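Long-range contacts in D-glycerate 3-kinase (Cryptococcus neoformans var. grubii serotype A, PDB 6CKG), which probably phosphorylates D-glycerate on its 3-hydroxyl, as a P-loop-type kinase: residues 76-85 against 171-182; 124-133 against 144-152. All coordinates share one frame; numbering follows the deposited sequence.

Interaction 1. Residues 76-85 against 171-182; sequences GLRLATMSLD and QGPIDVVIFEGW. With EDO (1,2-ethanediol), chain C; EDO (1,2-ethanediol), chain D.
With chi1 at -62° and a bend at chi3, the Arg78 side chain reaches out along residues 171-173, and Asp175, its CG beside its own backbone N, turns OD2 to the Arg78 backbone. Arg78 NE meets Pro173 O at 2.8 Å, in both the carbonyl and guanidinium planes. NH2 reaches Gln171 O at 3.0 Å, from above that carbonyl's plane. Asp175 OD2 takes Arg78 N on its anti lone pair (2.8 Å, 167°), while Asp175 OD1 pairs with Arg36. Beyond this clasp, 79-83 and 176-180 run as neighbouring parallel strands at the edge of a P-loop kinase core, their ladder closing with Leu84 N on Glu180 O at 2.8 Å. Leu79 CD2 rests on Ile178 CG1 (3.8 Å) on the face that meets helix 63-75. On the face toward helix 118-129, Met82 bends at chi3 and lays CE over the rim of the Phe179 ring, a Met-aromatic contact with SD 5.3 Å from the centroid. Past the strand ends, one water links Asp85 OD1 to Trp182 N, and Asp85 OD2 pairs with Lys154. Main-chain bonds, two carbonyls gripping one guanidinium, a shared carboxylate and apolar packing on both faces thus hold edge strand 79-83 together.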
loop_
_atom_site.group_PDB
_atom_site.type_symbol
_atom_site.label_atom_id
_atom_site.label_comp_id
_atom_site.label_asym_id
_atom_site.label_seq_id
_atom_site.Cartn_x
_atom_site.Cartn_y
_atom_site.Cartn_z
ATOM N N GLY A 76 18.080 1.008 -17.702
ATOM C CA GLY A 76 18.858 -0.201 -17.497
ATOM C C GLY A 76 18.778 -0.791 -16.105
ATOM O O GLY A 76 19.649 -1.573 -15.722
ATOM N N LEU A 77 17.758 -0.452 -15.337
ATOM C CA LEU A 77 17.643 -0.975 -13.982
ATOM C C LEU A 77 16.968 -2.345 -13.968
ATOM O O LEU A 77 16.212 -2.710 -14.873
ATOM C CB LEU A 77 16.855 -0.015 -13.091
ATOM C CG LEU A 77 17.442 1.398 -12.976
ATOM C CD1 LEU A 77 16.634 2.180 -11.978
ATOM C CD2 LEU A 77 18.939 1.360 -12.611
ATOM N N ARG A 78 17.242 -3.100 -12.907
ATOM C CA ARG A 78 16.547 -4.351 -12.637
ATOM C C ARG A 78 15.642 -4.117 -11.431
ATOM O O ARG A 78 16.105 -3.662 -10.378
ATOM C CB ARG A 78 17.527 -5.495 -12.384
ATOM C CG ARG A 78 18.426 -5.811 -13.575
ATOM C CD ARG A 78 19.490 -6.845 -13.224
ATOM N NE ARG A 78 18.921 -8.149 -12.884
ATOM C CZ ARG A 78 18.507 -9.043 -13.780
ATOM N NH1 ARG A 78 18.591 -8.774 -15.077
ATOM N NH2 ARG A 78 18.000 -10.207 -13.387
ATOM N N LEU A 79 14.356 -4.396 -11.603
ATOM C CA LEU A 79 13.338 -4.089 -10.613
ATOM C C LEU A 79 12.651 -5.356 -10.127
ATOM O O LEU A 79 12.550 -6.357 -10.851
ATOM C CB LEU A 79 12.282 -3.129 -11.173
ATOM C CG LEU A 79 12.640 -1.660 -10.936
ATOM C CD1 LEU A 79 13.532 -1.206 -12.060
ATOM C CD2 LEU A 79 11.438 -0.737 -10.791
ATOM N N ALA A 80 12.191 -5.299 -8.889
ATOM C CA ALA A 80 11.267 -6.280 -8.339
ATOM C C ALA A 80 10.156 -5.489 -7.680
ATOM O O ALA A 80 10.412 -4.408 -7.140
ATOM C CB ALA A 80 11.935 -7.212 -7.316
ATOM N N THR A 81 8.928 -6.000 -7.743
ATOM C CA THR A 81 7.786 -5.307 -7.155
ATOM C C THR A 81 7.088 -6.190 -6.131
ATOM O O THR A 81 6.827 -7.373 -6.398
ATOM C CB THR A 81 6.783 -4.881 -8.225
ATOM O OG1 THR A 81 7.396 -3.943 -9.109
ATOM C CG2 THR A 81 5.557 -4.215 -7.563
ATOM N N MET A 82 6.792 -5.614 -4.961
ATOM C CA MET A 82 5.911 -6.206 -3.958
ATOM C C MET A 82 4.648 -5.360 -3.857
ATOM O O MET A 82 4.724 -4.151 -3.595
ATOM C CB MET A 82 6.589 -6.283 -2.586
ATOM C CG MET A 82 7.511 -7.460 -2.426
ATOM S SD MET A 82 8.446 -7.432 -0.890
ATOM C CE MET A 82 7.120 -7.361 0.335
ATOM N N SER A 83 3.493 -5.986 -4.062
ATOM C CA SER A 83 2.203 -5.338 -3.882
ATOM C C SER A 83 1.556 -5.875 -2.610
ATOM O O SER A 83 1.460 -7.091 -2.429
ATOM C CB SER A 83 1.295 -5.590 -5.083
ATOM O OG SER A 83 1.938 -5.189 -6.266
ATOM N N LEU A 84 1.109 -4.970 -1.740
ATOM C CA LEU A 84 0.571 -5.380 -0.441
ATOM C C LEU A 84 -0.550 -6.415 -0.569
ATOM O O LEU A 84 -0.621 -7.363 0.222
ATOM C CB LEU A 84 0.073 -4.152 0.316
ATOM C CG LEU A 84 -0.465 -4.407 1.723
ATOM C CD1 LEU A 84 0.677 -4.886 2.597
ATOM C CD2 LEU A 84 -1.062 -3.104 2.269
ATOM N N ASP A 85 -1.429 -6.258 -1.561
ATOM C CA ASP A 85 -2.566 -7.168 -1.692
ATOM C C ASP A 85 -2.134 -8.599 -1.998
ATOM O O ASP A 85 -2.880 -9.537 -1.717
ATOM C CB ASP A 85 -3.504 -6.698 -2.796
ATOM C CG ASP A 85 -4.171 -5.385 -2.486
ATOM O OD1 ASP A 85 -3.768 -4.693 -1.516
ATOM O OD2 ASP A 85 -5.105 -5.047 -3.239
ATOM N N GLN A 171 15.017 -12.760 -9.935
ATOM C CA GLN A 171 16.415 -13.095 -10.173
ATOM C C GLN A 171 17.243 -11.852 -9.900
ATOM O O GLN A 171 17.077 -10.831 -10.578
ATOM C CB GLN A 171 16.635 -13.582 -11.605
ATOM C CG GLN A 171 18.093 -13.795 -11.983
ATOM C CD GLN A 171 18.740 -14.907 -11.187
ATOM O OE1 GLN A 171 18.439 -16.087 -11.392
ATOM N NE2 GLN A 171 19.627 -14.540 -10.259
ATOM N N GLY A 172 18.116 -11.931 -8.903
ATOM C CA GLY A 172 19.028 -10.842 -8.634
ATOM C C GLY A 172 20.124 -10.798 -9.664
ATOM O O GLY A 172 20.289 -11.709 -10.477
ATOM N N PRO A 173 20.918 -9.719 -9.641
ATOM C CA PRO A 173 20.833 -8.595 -8.701
ATOM C C PRO A 173 19.674 -7.662 -9.015
ATOM O O PRO A 173 19.131 -7.713 -10.116
ATOM C CB PRO A 173 22.174 -7.870 -8.900
ATOM C CG PRO A 173 22.515 -8.131 -10.330
ATOM C CD PRO A 173 22.031 -9.554 -10.599
ATOM N N ILE A 174 19.289 -6.838 -8.041
ATOM C CA ILE A 174 18.143 -5.944 -8.152
ATOM C C ILE A 174 18.592 -4.545 -7.732
ATOM O O ILE A 174 19.199 -4.377 -6.667
ATOM C CB ILE A 174 16.962 -6.420 -7.279
ATOM C CG1 ILE A 174 16.404 -7.760 -7.779
ATOM C CG2 ILE A 174 15.848 -5.382 -7.227
ATOM C CD1 ILE A 174 15.836 -7.713 -9.187
ATOM N N ASP A 175 18.288 -3.547 -8.563
ATOM C CA ASP A 175 18.595 -2.160 -8.206
ATOM C C ASP A 175 17.556 -1.570 -7.266
ATOM O O ASP A 175 17.900 -0.820 -6.339
ATOM C CB ASP A 175 18.676 -1.293 -9.462
ATOM C CG ASP A 175 19.784 -1.730 -10.406
ATOM O OD1 ASP A 175 20.970 -1.519 -10.084
ATOM O OD2 ASP A 175 19.460 -2.284 -11.469
ATOM N N VAL A 176 16.277 -1.851 -7.518
ATOM C CA VAL A 176 15.176 -1.134 -6.879
ATOM C C VAL A 176 14.063 -2.123 -6.587
ATOM O O VAL A 176 13.702 -2.926 -7.451
ATOM C CB VAL A 176 14.650 0.005 -7.775
ATOM C CG1 VAL A 176 13.393 0.650 -7.167
ATOM C CG2 VAL A 176 15.742 1.048 -8.021
ATOM N N VAL A 177 13.523 -2.068 -5.372
ATOM C CA VAL A 177 12.299 -2.770 -5.007
ATOM C C VAL A 177 11.200 -1.730 -4.858
ATOM O O VAL A 177 11.346 -0.770 -4.092
ATOM C CB VAL A 177 12.473 -3.586 -3.715
ATOM C CG1 VAL A 177 11.109 -4.128 -3.205
ATOM C CG2 VAL A 177 13.445 -4.750 -3.957
ATOM N N ILE A 178 10.127 -1.892 -5.627
ATOM C CA ILE A 178 8.913 -1.106 -5.440
ATOM C C ILE A 178 7.997 -1.899 -4.511
ATOM O O ILE A 178 7.616 -3.038 -4.822
ATOM C CB ILE A 178 8.225 -0.813 -6.783
ATOM C CG1 ILE A 178 9.189 -0.149 -7.769
ATOM C CG2 ILE A 178 6.976 0.062 -6.575
ATOM C CD1 ILE A 178 9.671 1.193 -7.331
ATOM N N PHE A 179 7.656 -1.318 -3.362
ATOM C CA PHE A 179 6.765 -1.960 -2.384
ATOM C C PHE A 179 5.551 -1.055 -2.199
ATOM O O PHE A 179 5.630 -0.032 -1.510
ATOM C CB PHE A 179 7.494 -2.215 -1.065
ATOM C CG PHE A 179 6.597 -2.783 0.050
ATOM C CD1 PHE A 179 5.476 -3.546 -0.246
ATOM C CD2 PHE A 179 6.891 -2.527 1.386
ATOM C CE1 PHE A 179 4.651 -4.053 0.781
ATOM C CE2 PHE A 179 6.087 -3.034 2.412
ATOM C CZ PHE A 179 4.967 -3.809 2.097
ATOM N N GLU A 180 4.435 -1.410 -2.833
ATOM C CA GLU A 180 3.290 -0.522 -2.948
ATOM C C GLU A 180 2.071 -1.091 -2.233
ATOM O O GLU A 180 1.946 -2.302 -2.025
ATOM C CB GLU A 180 2.937 -0.275 -4.411
ATOM C CG GLU A 180 2.683 -1.534 -5.184
ATOM C CD GLU A 180 1.326 -1.530 -5.836
ATOM O OE1 GLU A 180 0.434 -0.806 -5.337
ATOM O OE2 GLU A 180 1.153 -2.250 -6.842
ATOM N N GLY A 181 1.152 -0.200 -1.877
ATOM C CA GLY A 181 -0.037 -0.629 -1.168
ATOM C C GLY A 181 -0.931 0.518 -0.765
ATOM O O GLY A 181 -0.442 1.616 -0.496
ATOM N N TRP A 182 -2.247 0.268 -0.710
ATOM C CA TRP A 182 -3.193 1.337 -0.400
ATOM C C TRP A 182 -2.944 1.934 0.986
ATOM O O TRP A 182 -3.276 3.092 1.229
ATOM C CB TRP A 182 -4.627 0.807 -0.514
ATOM C CG TRP A 182 -5.026 -0.091 0.628
ATOM C CD1 TRP A 182 -4.827 -1.438 0.717
ATOM C CD2 TRP A 182 -5.684 0.300 1.848
ATOM N NE1 TRP A 182 -5.328 -1.918 1.910
ATOM C CE2 TRP A 182 -5.853 -0.868 2.623
ATOM C CE3 TRP A 182 -6.149 1.522 2.351
ATOM C CZ2 TRP A 182 -6.472 -0.856 3.876
ATOM C CZ3 TRP A 182 -6.764 1.541 3.600
ATOM C CH2 TRP A 182 -6.915 0.357 4.353
HETATM C C1 EDO C . 4.167 -10.529 -6.685
HETATM O O1 EDO C . 2.813 -10.984 -6.890
HETATM C C2 EDO C . 4.245 -9.776 -5.361
HETATM O O2 EDO C . 3.386 -8.629 -5.428
HETATM C C1 EDO D . -1.154 3.971 -6.568
HETATM O O1 EDO D . -2.502 4.349 -6.270
HETATM C C2 EDO D . -0.937 2.488 -6.280
HETATM O O2 EDO D . -0.431 2.306 -4.951
HETATM O O HOH W 1 -2.948 -2.180 -2.102
HETATM O O HOH W 2 -4.534 -4.772 1.127
#

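Interaction 2. Residues 124-133 against 144-152; sequences CLAKLKSIND and DQRAQLPIY. With EDO (1,2-ethanediol), chain C.
The end of helix 118-129 packs on strand 146-153, one arm of a two-stranded antiparallel sheet beside the main kinase sheet. The short helix and strand segments run nearly antiparallel, 153° between their directions and 8.2 Å apart at closest approach. No clear hydrogen bond crosses, and the contact is largely apolar. Ala147 is its small centre: its CB points at the helix and is met by Lys127 CG at 3.6 Å, by Leu128 CD2 and, from the turn after the helix, by Ile131 CD1 at 4.1 Å. Lys127 starts with CG anti to its backbone N (chi1 -166°) and bends at chi2 and chi4, which draws its aliphatic chain alongside the strand and places CE 3.3 Å from Arg146 O. One turn earlier, Cys124 CB touches Leu149 CD2 at 3.8 Å, and its SG lies 4.0 Å from Pro150 CD. The other Leu128 branch, CD1, approaches the same Leu149 methyl at 4.2 Å. Past the helix end, Ile131 lies with CG1 over the backbone of Gln145, 3.5 Å from Gln145 O, while the CB and CG of Gln145 pass beside Ile131 O. The type I turn from Ser130 to Asp133 holds Ile131 and Asp133 against Gln145. Leu128 and Leu149 also touch Val170 of strand 162-171, the hairpin partner. Leu128 further reaches Ala80 and Met82 of strand 79-83 and Val177 of strand 176-180, which places helix 118-129 between the hairpin and the main sheet.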
loop_
_atom_site.group_PDB
_atom_site.type_symbol
_atom_site.label_atom_id
_atom_site.label_comp_id
_atom_site.label_asym_id
_atom_site.label_seq_id
_atom_site.Cartn_x
_atom_site.Cartn_y
_atom_site.Cartn_z
ATOM N N CYS A 124 9.796 -11.902 2.702
ATOM C CA CYS A 124 10.054 -11.566 1.304
ATOM C C CYS A 124 10.866 -10.286 1.180
ATOM O O CYS A 124 11.783 -10.204 0.358
ATOM C CB CYS A 124 8.739 -11.444 0.539
ATOM S SG CYS A 124 8.022 -13.108 0.226
ATOM N N LEU A 125 10.565 -9.282 2.001
ATOM C CA LEU A 125 11.324 -8.042 1.906
ATOM C C LEU A 125 12.766 -8.251 2.350
ATOM O O LEU A 125 13.691 -7.718 1.731
ATOM C CB LEU A 125 10.638 -6.944 2.721
ATOM C CG LEU A 125 11.083 -5.505 2.419
ATOM C CD1 LEU A 125 11.438 -5.312 0.938
ATOM C CD2 LEU A 125 9.966 -4.557 2.810
ATOM N N ALA A 126 12.986 -9.046 3.398
ATOM C CA ALA A 126 14.362 -9.338 3.794
ATOM C C ALA A 126 15.090 -10.131 2.712
ATOM O O ALA A 126 16.278 -9.893 2.446
ATOM C CB ALA A 126 14.387 -10.087 5.124
ATOM N N LYS A 127 14.390 -11.060 2.062
ATOM C CA LYS A 127 14.996 -11.813 0.968
ATOM C C LYS A 127 15.407 -10.886 -0.170
ATOM O O LYS A 127 16.521 -10.987 -0.695
ATOM C CB LYS A 127 14.025 -12.886 0.470
ATOM C CG LYS A 127 14.661 -13.951 -0.440
ATOM C CD LYS A 127 15.638 -14.830 0.325
ATOM C CE LYS A 127 16.132 -16.006 -0.515
ATOM N NZ LYS A 127 15.070 -17.032 -0.707
ATOM N N LEU A 128 14.506 -9.990 -0.588
ATOM C CA LEU A 128 14.862 -9.059 -1.657
ATOM C C LEU A 128 16.027 -8.171 -1.247
ATOM O O LEU A 128 16.912 -7.880 -2.062
ATOM C CB LEU A 128 13.655 -8.208 -2.055
ATOM C CG LEU A 128 12.523 -8.958 -2.764
ATOM C CD1 LEU A 128 11.234 -8.115 -2.855
ATOM C CD2 LEU A 128 12.955 -9.434 -4.142
ATOM N N LYS A 129 16.068 -7.755 0.022
ATOM C CA LYS A 129 17.100 -6.817 0.455
ATOM C C LYS A 129 18.484 -7.458 0.535
ATOM O O LYS A 129 19.481 -6.739 0.484
ATOM C CB LYS A 129 16.705 -6.190 1.793
ATOM C CG LYS A 129 15.576 -5.162 1.656
ATOM C CD LYS A 129 15.074 -4.662 3.003
ATOM C CE LYS A 129 16.020 -3.663 3.640
ATOM N NZ LYS A 129 15.662 -2.253 3.302
ATOM N N SER A 130 18.569 -8.784 0.643
ATOM C CA SER A 130 19.835 -9.501 0.607
ATOM C C SER A 130 20.133 -10.092 -0.766
ATOM O O SER A 130 21.114 -10.831 -0.915
ATOM C CB SER A 130 19.842 -10.613 1.658
ATOM O OG SER A 130 18.959 -11.662 1.294
ATOM N N ILE A 131 19.314 -9.787 -1.774
ATOM C CA ILE A 131 19.434 -10.502 -3.047
ATOM C C ILE A 131 20.697 -10.130 -3.834
ATOM O O ILE A 131 21.096 -10.879 -4.736
ATOM C CB ILE A 131 18.156 -10.270 -3.880
ATOM C CG1 ILE A 131 17.924 -11.420 -4.861
ATOM C CG2 ILE A 131 18.211 -8.922 -4.613
ATOM C CD1 ILE A 131 16.500 -11.461 -5.382
ATOM N N ASN A 132 21.359 -9.015 -3.516
ATOM C CA ASN A 132 22.598 -8.662 -4.208
ATOM C C ASN A 132 23.837 -9.218 -3.523
ATOM O O ASN A 132 24.949 -9.040 -4.041
ATOM C CB ASN A 132 22.738 -7.140 -4.335
ATOM C CG ASN A 132 21.595 -6.509 -5.091
ATOM O OD1 ASN A 132 20.957 -7.154 -5.918
ATOM N ND2 ASN A 132 21.329 -5.235 -4.814
ATOM N N ASP A 133 23.680 -9.875 -2.375
ATOM C CA ASP A 133 24.827 -10.383 -1.638
ATOM C C ASP A 133 25.540 -11.454 -2.445
ATOM O O ASP A 133 24.905 -12.293 -3.091
ATOM C CB ASP A 133 24.403 -10.963 -0.292
ATOM C CG ASP A 133 23.971 -9.902 0.692
ATOM O OD1 ASP A 133 23.992 -8.703 0.338
ATOM O OD2 ASP A 133 23.608 -10.280 1.824
ATOM N N ASP A 144 21.285 -18.658 -5.648
ATOM C CA ASP A 144 21.892 -17.885 -4.567
ATOM C C ASP A 144 21.263 -16.492 -4.451
ATOM O O ASP A 144 20.986 -16.008 -3.348
ATOM C CB ASP A 144 23.405 -17.766 -4.783
ATOM N N GLN A 145 21.030 -15.856 -5.598
ATOM C CA GLN A 145 20.460 -14.516 -5.626
ATOM C C GLN A 145 19.044 -14.541 -6.195
ATOM O O GLN A 145 18.766 -13.897 -7.213
ATOM C CB GLN A 145 21.352 -13.583 -6.450
ATOM C CG GLN A 145 22.811 -13.573 -6.013
ATOM C CD GLN A 145 23.657 -12.607 -6.829
ATOM O OE1 GLN A 145 23.581 -11.390 -6.651
ATOM N NE2 GLN A 145 24.466 -13.147 -7.732
ATOM N N ARG A 146 18.142 -15.282 -5.549
ATOM C CA ARG A 146 16.789 -15.474 -6.054
ATOM C C ARG A 146 15.797 -15.315 -4.911
ATOM O O ARG A 146 16.142 -15.456 -3.735
ATOM C CB ARG A 146 16.627 -16.849 -6.732
ATOM C CG ARG A 146 17.472 -17.009 -8.005
ATOM C CD ARG A 146 17.370 -18.394 -8.628
ATOM N NE ARG A 146 16.073 -18.628 -9.259
ATOM C CZ ARG A 146 15.685 -19.799 -9.761
ATOM N NH1 ARG A 146 16.493 -20.855 -9.711
ATOM N NH2 ARG A 146 14.483 -19.920 -10.313
ATOM N N ALA A 147 14.560 -14.982 -5.274
ATOM C CA ALA A 147 13.460 -14.910 -4.328
ATOM C C ALA A 147 12.179 -15.314 -5.042
ATOM O O ALA A 147 12.098 -15.299 -6.273
ATOM C CB ALA A 147 13.322 -13.512 -3.725
ATOM N N GLN A 148 11.189 -15.719 -4.253
ATOM C CA GLN A 148 9.877 -16.102 -4.755
ATOM C C GLN A 148 8.831 -15.237 -4.067
ATOM O O GLN A 148 8.826 -15.129 -2.837
ATOM C CB GLN A 148 9.590 -17.591 -4.505
ATOM C CG GLN A 148 10.476 -18.574 -5.282
ATOM C CD GLN A 148 11.864 -18.741 -4.680
ATOM O OE1 GLN A 148 12.040 -18.680 -3.461
ATOM N NE2 GLN A 148 12.860 -18.944 -5.539
ATOM N N LEU A 149 7.960 -14.617 -4.857
ATOM C CA LEU A 149 6.952 -13.757 -4.263
ATOM C C LEU A 149 5.550 -14.320 -4.461
ATOM O O LEU A 149 5.261 -14.946 -5.486
ATOM C CB LEU A 149 7.023 -12.346 -4.858
ATOM C CG LEU A 149 8.404 -11.692 -4.740
ATOM C CD1 LEU A 149 8.425 -10.331 -5.399
ATOM C CD2 LEU A 149 8.834 -11.581 -3.284
ATOM N N PRO A 150 4.651 -14.113 -3.500
ATOM C CA PRO A 150 3.315 -14.706 -3.597
ATOM C C PRO A 150 2.431 -13.931 -4.562
ATOM O O PRO A 150 2.689 -12.775 -4.901
ATOM C CB PRO A 150 2.773 -14.605 -2.165
ATOM C CG PRO A 150 3.430 -13.363 -1.624
ATOM C CD PRO A 150 4.844 -13.391 -2.230
ATOM N N ILE A 151 1.389 -14.615 -5.017
ATOM C CA ILE A 151 0.333 -14.039 -5.837
ATOM C C ILE A 151 -0.987 -14.342 -5.150
ATOM O O ILE A 151 -1.224 -15.483 -4.738
ATOM C CB ILE A 151 0.342 -14.618 -7.263
ATOM C CG1 ILE A 151 1.625 -14.211 -7.993
ATOM C CG2 ILE A 151 -0.898 -14.176 -8.035
ATOM C CD1 ILE A 151 1.812 -14.888 -9.355
ATOM N N TYR A 152 -1.847 -13.339 -5.034
ATOM C CA TYR A 152 -3.150 -13.499 -4.393
ATOM C C TYR A 152 -4.247 -13.421 -5.452
ATOM O O TYR A 152 -4.292 -12.468 -6.240
ATOM C CB TYR A 152 -3.344 -12.438 -3.303
ATOM C CG TYR A 152 -4.585 -12.623 -2.435
ATOM C CD1 TYR A 152 -4.555 -13.433 -1.288
ATOM C CD2 TYR A 152 -5.770 -11.984 -2.756
ATOM C CE1 TYR A 152 -5.683 -13.595 -0.480
ATOM C CE2 TYR A 152 -6.903 -12.122 -1.947
ATOM C CZ TYR A 152 -6.850 -12.935 -0.819
ATOM O OH TYR A 152 -7.959 -13.068 -0.029
HETATM C C1 EDO C . 4.167 -10.529 -6.685
HETATM O O1 EDO C . 2.813 -10.984 -6.890
HETATM C C2 EDO C . 4.245 -9.776 -5.361
HETATM O O2 EDO C . 3.386 -8.629 -5.428
#

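Interactions 1 and 2 have centres about 10 Å apart and meet directly, the chain of interaction 2 lying within the segment that separates the two strands of interaction 1. Two probable hydrogen bonds join them: Gly172 N to Gln145 O and Ile174 N to Asn132 OD1, each 2.7 Å. Residues 171-174 thus serve both contacts, leading from the hairpin into strand 176-180. Helix 118-129 links them too, facing the Ala80, Met82 and Phe179 side of the main sheet as well as the hairpin. A 1,2-ethanediol, probably from the crystallisation liquor, bridges them, its O2 accepting from Ser83 N (3.0 Å) and its O1 donating to Pro150 O (2.7 Å).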